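AimR transcriptional regulator (Bacillus phage phi3T, PDB 5ZVV) activates transcription of the phage aimX locus as a homodimer, apparently favouring lytic growth, until the arbitrium peptide turns it into an inactive monomer and lysogeny follows. Local coordinates at residues Met195-Asn199 with Phe229-Thr233; Leu202-Leu207 with Asp355-Phe359. The contacts are given in a common frame with arbitrary orientation. Residues are numbered along the deposited sequence.

Contact 1: residues Met195-Asn199 with Phe229-Thr233; sequences MLEAN and FAYLT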
loop_
_atom_site.group_PDB
_atom_site.type_symbol
_atom_site.label_atom_id
_atom_site.label_comp_id
_atom_site.label_asym_id
_atom_site.label_seq_id
_atom_site.Cartn_x
_atom_site.Cartn_y
_atom_site.Cartn_z
HETATM N N MSE A 195 13.868 11.942 8.680
HETATM C CA MSE A 195 14.303 10.577 8.950
HETATM C C MSE A 195 13.443 9.552 8.218
HETATM O O MSE A 195 13.967 8.589 7.629
HETATM C CB MSE A 195 14.304 10.297 10.453
HETATM C CG MSE A 195 15.545 10.839 11.137
HETATM SE SE MSE A 195 17.124 10.609 9.995
HETATM C CE MSE A 195 17.169 8.653 9.929
ATOM N N LEU A 196 12.125 9.763 8.245
ATOM C CA LEU A 196 11.224 8.837 7.565
ATOM C C LEU A 196 11.553 8.736 6.078
ATOM O O LEU A 196 11.688 7.634 5.529
ATOM C CB LEU A 196 9.773 9.267 7.785
ATOM C CG LEU A 196 9.280 8.978 9.207
ATOM C CD1 LEU A 196 7.923 9.607 9.478
ATOM C CD2 LEU A 196 9.228 7.474 9.445
ATOM N N GLU A 197 11.708 9.884 5.412
ATOM C CA GLU A 197 12.048 9.868 3.994
ATOM C C GLU A 197 13.450 9.327 3.754
ATOM O O GLU A 197 13.711 8.748 2.695
ATOM C CB GLU A 197 11.908 11.269 3.407
ATOM C CG GLU A 197 10.471 11.737 3.317
ATOM C CD GLU A 197 10.355 13.166 2.843
ATOM O OE1 GLU A 197 11.308 13.945 3.062
ATOM O OE2 GLU A 197 9.311 13.507 2.248
ATOM N N ALA A 198 14.362 9.502 4.715
ATOM C CA ALA A 198 15.691 8.920 4.576
ATOM C C ALA A 198 15.617 7.400 4.514
ATOM O O ALA A 198 16.263 6.770 3.665
ATOM C CB ALA A 198 16.591 9.366 5.729
ATOM N N ASN A 199 14.830 6.791 5.403
ATOM C CA ASN A 199 14.695 5.337 5.365
ATOM C C ASN A 199 13.930 4.883 4.125
ATOM O O ASN A 199 14.246 3.833 3.547
ATOM C CB ASN A 199 14.021 4.838 6.642
ATOM C CG ASN A 199 14.919 4.961 7.858
ATOM O OD1 ASN A 199 16.146 4.880 7.752
ATOM N ND2 ASN A 199 14.311 5.158 9.022
ATOM N N PHE A 229 19.802 7.658 14.523
ATOM C CA PHE A 229 19.289 6.959 13.351
ATOM C C PHE A 229 19.739 7.604 12.045
ATOM O O PHE A 229 19.772 6.926 11.013
ATOM C CB PHE A 229 17.765 6.868 13.413
ATOM C CG PHE A 229 17.275 5.803 14.349
ATOM C CD1 PHE A 229 17.475 4.462 14.052
ATOM C CD2 PHE A 229 16.640 6.133 15.533
ATOM C CE1 PHE A 229 17.040 3.472 14.912
ATOM C CE2 PHE A 229 16.201 5.146 16.401
ATOM C CZ PHE A 229 16.401 3.815 16.088
ATOM N N ALA A 230 20.111 8.884 12.070
ATOM C CA ALA A 230 20.621 9.524 10.864
ATOM C C ALA A 230 21.998 8.981 10.496
ATOM O O ALA A 230 22.232 8.585 9.346
ATOM C CB ALA A 230 20.663 11.037 11.055
ATOM N N TYR A 231 22.926 8.956 11.460
ATOM C CA TYR A 231 24.246 8.390 11.184
ATOM C C TYR A 231 24.169 6.890 10.929
ATOM O O TYR A 231 24.940 6.357 10.121
ATOM C CB TYR A 231 25.205 8.693 12.336
ATOM C CG TYR A 231 25.713 10.113 12.320
ATOM C CD1 TYR A 231 26.574 10.547 11.317
ATOM C CD2 TYR A 231 25.328 11.024 13.295
ATOM C CE1 TYR A 231 27.041 11.845 11.289
ATOM C CE2 TYR A 231 25.789 12.327 13.274
ATOM C CZ TYR A 231 26.646 12.732 12.268
ATOM O OH TYR A 231 27.109 14.027 12.239
ATOM N N LEU A 232 23.247 6.202 11.605
ATOM C CA LEU A 232 22.984 4.803 11.290
ATOM C C LEU A 232 22.575 4.642 9.831
ATOM O O LEU A 232 23.054 3.734 9.139
ATOM C CB LEU A 232 21.898 4.264 12.224
ATOM C CG LEU A 232 21.785 2.754 12.408
ATOM C CD1 LEU A 232 23.038 2.205 13.076
ATOM C CD2 LEU A 232 20.541 2.411 13.221
ATOM N N THR A 233 21.706 5.532 9.339
ATOM C CA THR A 233 21.257 5.440 7.953
ATOM C C THR A 233 22.391 5.738 6.978
ATOM O O THR A 233 22.538 5.046 5.965
ATOM C CB THR A 233 20.083 6.390 7.709
ATOM O OG1 THR A 233 18.990 6.033 8.563
ATOM C CG2 THR A 233 19.624 6.309 6.259
#
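Tetratricopeptide-like (TPR-like) helical repeats build this receptor, and here two helices of the solenoid, 184-203 and 224-237, run nearly parallel, their local axes 18° apart. At 10.5 Å the axes are at an ordinary to slightly wide packing distance, and side chains fill the space between them. Met-195, deposited as selenomethionine, does most of this. Its CA-to-CB bond points sideways, but with all three chi angles in m the flexible chain curls across, bringing SE to 3.7 Å from CB of Ala-230 and CE to 4.0 Å from CB of Phe-229. A long, unbranched apolar residue suits such a gap, and the small methyl of Ala-230 lets the selenium come close. Thr-233, one turn after Phe-229, turns both branches of its side chain to the opposite helix, with CG2 4.3 Å from CB of Ala-198. Helix 207-220, which lies between the two in sequence, adds Ser-214 against Thr-233 and His-213 against Ala-198. No hydrogen bond links the segments; a threonine hydroxyl can be buried here because OG1 of Thr-233 donates a hydrogen bond to O of Phe-229 at 2.7 Å while lying 3.5 Å from CE of Met-195.

Contact 2: residues Leu202-Leu207 with Asp355-Phe359; sequences LNENSL and DDKYF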
loop_
_atom_site.group_PDB
_atom_site.type_symbol
_atom_site.label_atom_id
_atom_site.label_comp_id
_atom_site.label_asym_id
_atom_site.label_seq_id
_atom_site.Cartn_x
_atom_site.Cartn_y
_atom_site.Cartn_z
ATOM N N LEU A 202 16.594 4.932 1.395
ATOM C CA LEU A 202 17.524 3.814 1.523
ATOM C C LEU A 202 16.876 2.509 1.082
ATOM O O LEU A 202 17.521 1.675 0.435
ATOM C CB LEU A 202 18.028 3.706 2.964
ATOM C CG LEU A 202 19.053 2.613 3.285
ATOM C CD1 LEU A 202 19.981 3.093 4.379
ATOM C CD2 LEU A 202 18.380 1.314 3.721
ATOM N N ASN A 203 15.601 2.312 1.425
ATOM C CA ASN A 203 14.934 1.066 1.064
ATOM C C ASN A 203 14.820 0.908 -0.447
ATOM O O ASN A 203 14.831 -0.221 -0.954
ATOM C CB ASN A 203 13.553 1.002 1.712
ATOM C CG ASN A 203 12.900 -0.356 1.553
ATOM O OD1 ASN A 203 13.314 -1.331 2.179
ATOM N ND2 ASN A 203 11.870 -0.425 0.717
ATOM N N GLU A 204 14.716 2.016 -1.177
ATOM C CA GLU A 204 14.627 1.995 -2.632
ATOM C C GLU A 204 15.991 2.026 -3.306
ATOM O O GLU A 204 16.057 2.192 -4.528
ATOM C CB GLU A 204 13.786 3.175 -3.125
ATOM C CG GLU A 204 12.332 3.116 -2.710
ATOM C CD GLU A 204 11.623 4.436 -2.918
ATOM O OE1 GLU A 204 12.280 5.394 -3.378
ATOM O OE2 GLU A 204 10.412 4.516 -2.622
ATOM N N ASN A 205 17.071 1.871 -2.540
ATOM C CA ASN A 205 18.437 1.923 -3.062
ATOM C C ASN A 205 18.734 3.271 -3.720
ATOM O O ASN A 205 19.463 3.347 -4.712
ATOM C CB ASN A 205 18.707 0.769 -4.036
ATOM C CG ASN A 205 20.190 0.510 -4.243
ATOM O OD1 ASN A 205 20.993 0.670 -3.324
ATOM N ND2 ASN A 205 20.558 0.116 -5.456
ATOM N N SER A 206 18.163 4.343 -3.175
ATOM C CA SER A 206 18.472 5.709 -3.599
ATOM C C SER A 206 19.394 6.296 -2.535
ATOM O O SER A 206 18.952 6.954 -1.592
ATOM C CB SER A 206 17.199 6.529 -3.777
ATOM O OG SER A 206 17.493 7.822 -4.281
ATOM N N LEU A 207 20.695 6.055 -2.699
ATOM C CA LEU A 207 21.639 6.325 -1.620
ATOM C C LEU A 207 21.859 7.820 -1.424
ATOM O O LEU A 207 21.909 8.297 -0.284
ATOM C CB LEU A 207 22.962 5.611 -1.895
ATOM C CG LEU A 207 22.864 4.115 -2.206
ATOM C CD1 LEU A 207 24.250 3.486 -2.315
ATOM C CD2 LEU A 207 22.022 3.391 -1.166
ATOM N N ASP A 355 10.415 -6.262 -0.257
ATOM C CA ASP A 355 10.581 -4.999 -0.978
ATOM C C ASP A 355 11.895 -4.317 -0.601
ATOM O O ASP A 355 11.968 -3.094 -0.459
ATOM C CB ASP A 355 9.387 -4.069 -0.734
ATOM C CG ASP A 355 9.271 -2.974 -1.778
ATOM O OD1 ASP A 355 10.023 -3.011 -2.775
ATOM O OD2 ASP A 355 8.420 -2.075 -1.598
ATOM N N ASP A 356 12.942 -5.120 -0.426
ATOM C CA ASP A 356 14.267 -4.632 -0.050
ATOM C C ASP A 356 15.117 -4.583 -1.315
ATOM O O ASP A 356 15.585 -5.615 -1.800
ATOM C CB ASP A 356 14.889 -5.528 1.018
ATOM C CG ASP A 356 16.134 -4.918 1.653
ATOM O OD1 ASP A 356 16.820 -4.107 0.995
ATOM O OD2 ASP A 356 16.429 -5.257 2.819
ATOM N N LYS A 357 15.314 -3.380 -1.845
ATOM C CA LYS A 357 16.102 -3.179 -3.053
ATOM C C LYS A 357 17.566 -2.882 -2.759
ATOM O O LYS A 357 18.324 -2.586 -3.690
ATOM C CB LYS A 357 15.503 -2.045 -3.892
ATOM C CG LYS A 357 14.054 -2.273 -4.295
ATOM C CD LYS A 357 13.524 -1.149 -5.171
ATOM C CE LYS A 357 12.061 -1.386 -5.538
ATOM N NZ LYS A 357 11.538 -0.359 -6.485
ATOM N N TYR A 358 17.982 -2.957 -1.495
ATOM C CA TYR A 358 19.357 -2.654 -1.110
ATOM C C TYR A 358 20.152 -3.914 -0.781
ATOM O O TYR A 358 21.185 -4.174 -1.403
ATOM C CB TYR A 358 19.372 -1.686 0.082
ATOM C CG TYR A 358 20.758 -1.197 0.442
ATOM C CD1 TYR A 358 21.493 -0.427 -0.447
ATOM C CD2 TYR A 358 21.330 -1.502 1.672
ATOM C CE1 TYR A 358 22.758 0.022 -0.130
ATOM C CE2 TYR A 358 22.599 -1.053 1.999
ATOM C CZ TYR A 358 23.305 -0.292 1.092
ATOM O OH TYR A 358 24.566 0.159 1.404
ATOM N N PHE A 359 19.689 -4.708 0.185
ATOM C CA PHE A 359 20.456 -5.872 0.612
ATOM C C PHE A 359 20.293 -7.072 -0.311
ATOM O O PHE A 359 20.985 -8.079 -0.116
ATOM C CB PHE A 359 20.077 -6.256 2.044
ATOM C CG PHE A 359 20.494 -5.238 3.064
ATOM C CD1 PHE A 359 21.819 -5.135 3.454
ATOM C CD2 PHE A 359 19.566 -4.377 3.624
ATOM C CE1 PHE A 359 22.211 -4.197 4.386
ATOM C CE2 PHE A 359 19.949 -3.437 4.556
ATOM C CZ PHE A 359 21.274 -3.345 4.939
#
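Two Schellman motifs meet here, each ending a helix of the TPR-like solenoid. Asn-205 and Asp-355 are their C-prime residues, both with positive phi, a conformation that Asn and Asp tolerate better than most non-glycine residues. Asn-203, the last residue of its helix, takes part in both cross-segment hydrogen bonds. Its amide ND2 donates to the backbone O of Asp-355 at 2.9 Å, while the carbonyl O of Asn-203 accepts a weak bond from N of Lys-357 at 3.3 Å. The CA-to-CB bond of Asp-356 points away, and its carboxylate organises its own loop: OD1 accepts from N of Tyr-358, an Asx turn, and from N of Phe-359, an Asx motif, each at 3.0 Å, and OD2 is hydrogen-bonded to ND2 of Asn-325. A short carboxylate suits this place because it can reach amides two and three residues on. OE2 of Glu-204 forms a salt bridge with Lys-169, and the hydroxyl of Tyr-358 makes a weak hydrogen bond to the carbonyl of Asn-236. The broad tyrosine ring fills the space beside Leu-207 and Leu-202, meeting Phe-240 edge-to-face; its CE1 lies 3.6 Å from CD2 of Leu-207, and OD1 of Asn-205 sits at its edge, 3.1 Å from CD1 of Tyr-358.

How the contacts relate
Helix 184-203 serves both contacts: residues 195-199 along its length pack in contact 1, and its C-terminal end enters contact 2. Their centres are about 13 Å apart, and they touch directly where CD1 of Leu-202 lies 3.6 Å from O of Thr-233. Contact 1 is buried, about 7 Å from the chain centre, and joins helices near in sequence; contact 2, about 17 Å out and partly buried, brings together segments 148 residues apart. The segments alternate along the chain, so contact 2 ties the later 355-359 loop back to a helix already engaged by contact 1. In neither does the partner subunit of the dimer touch the segments.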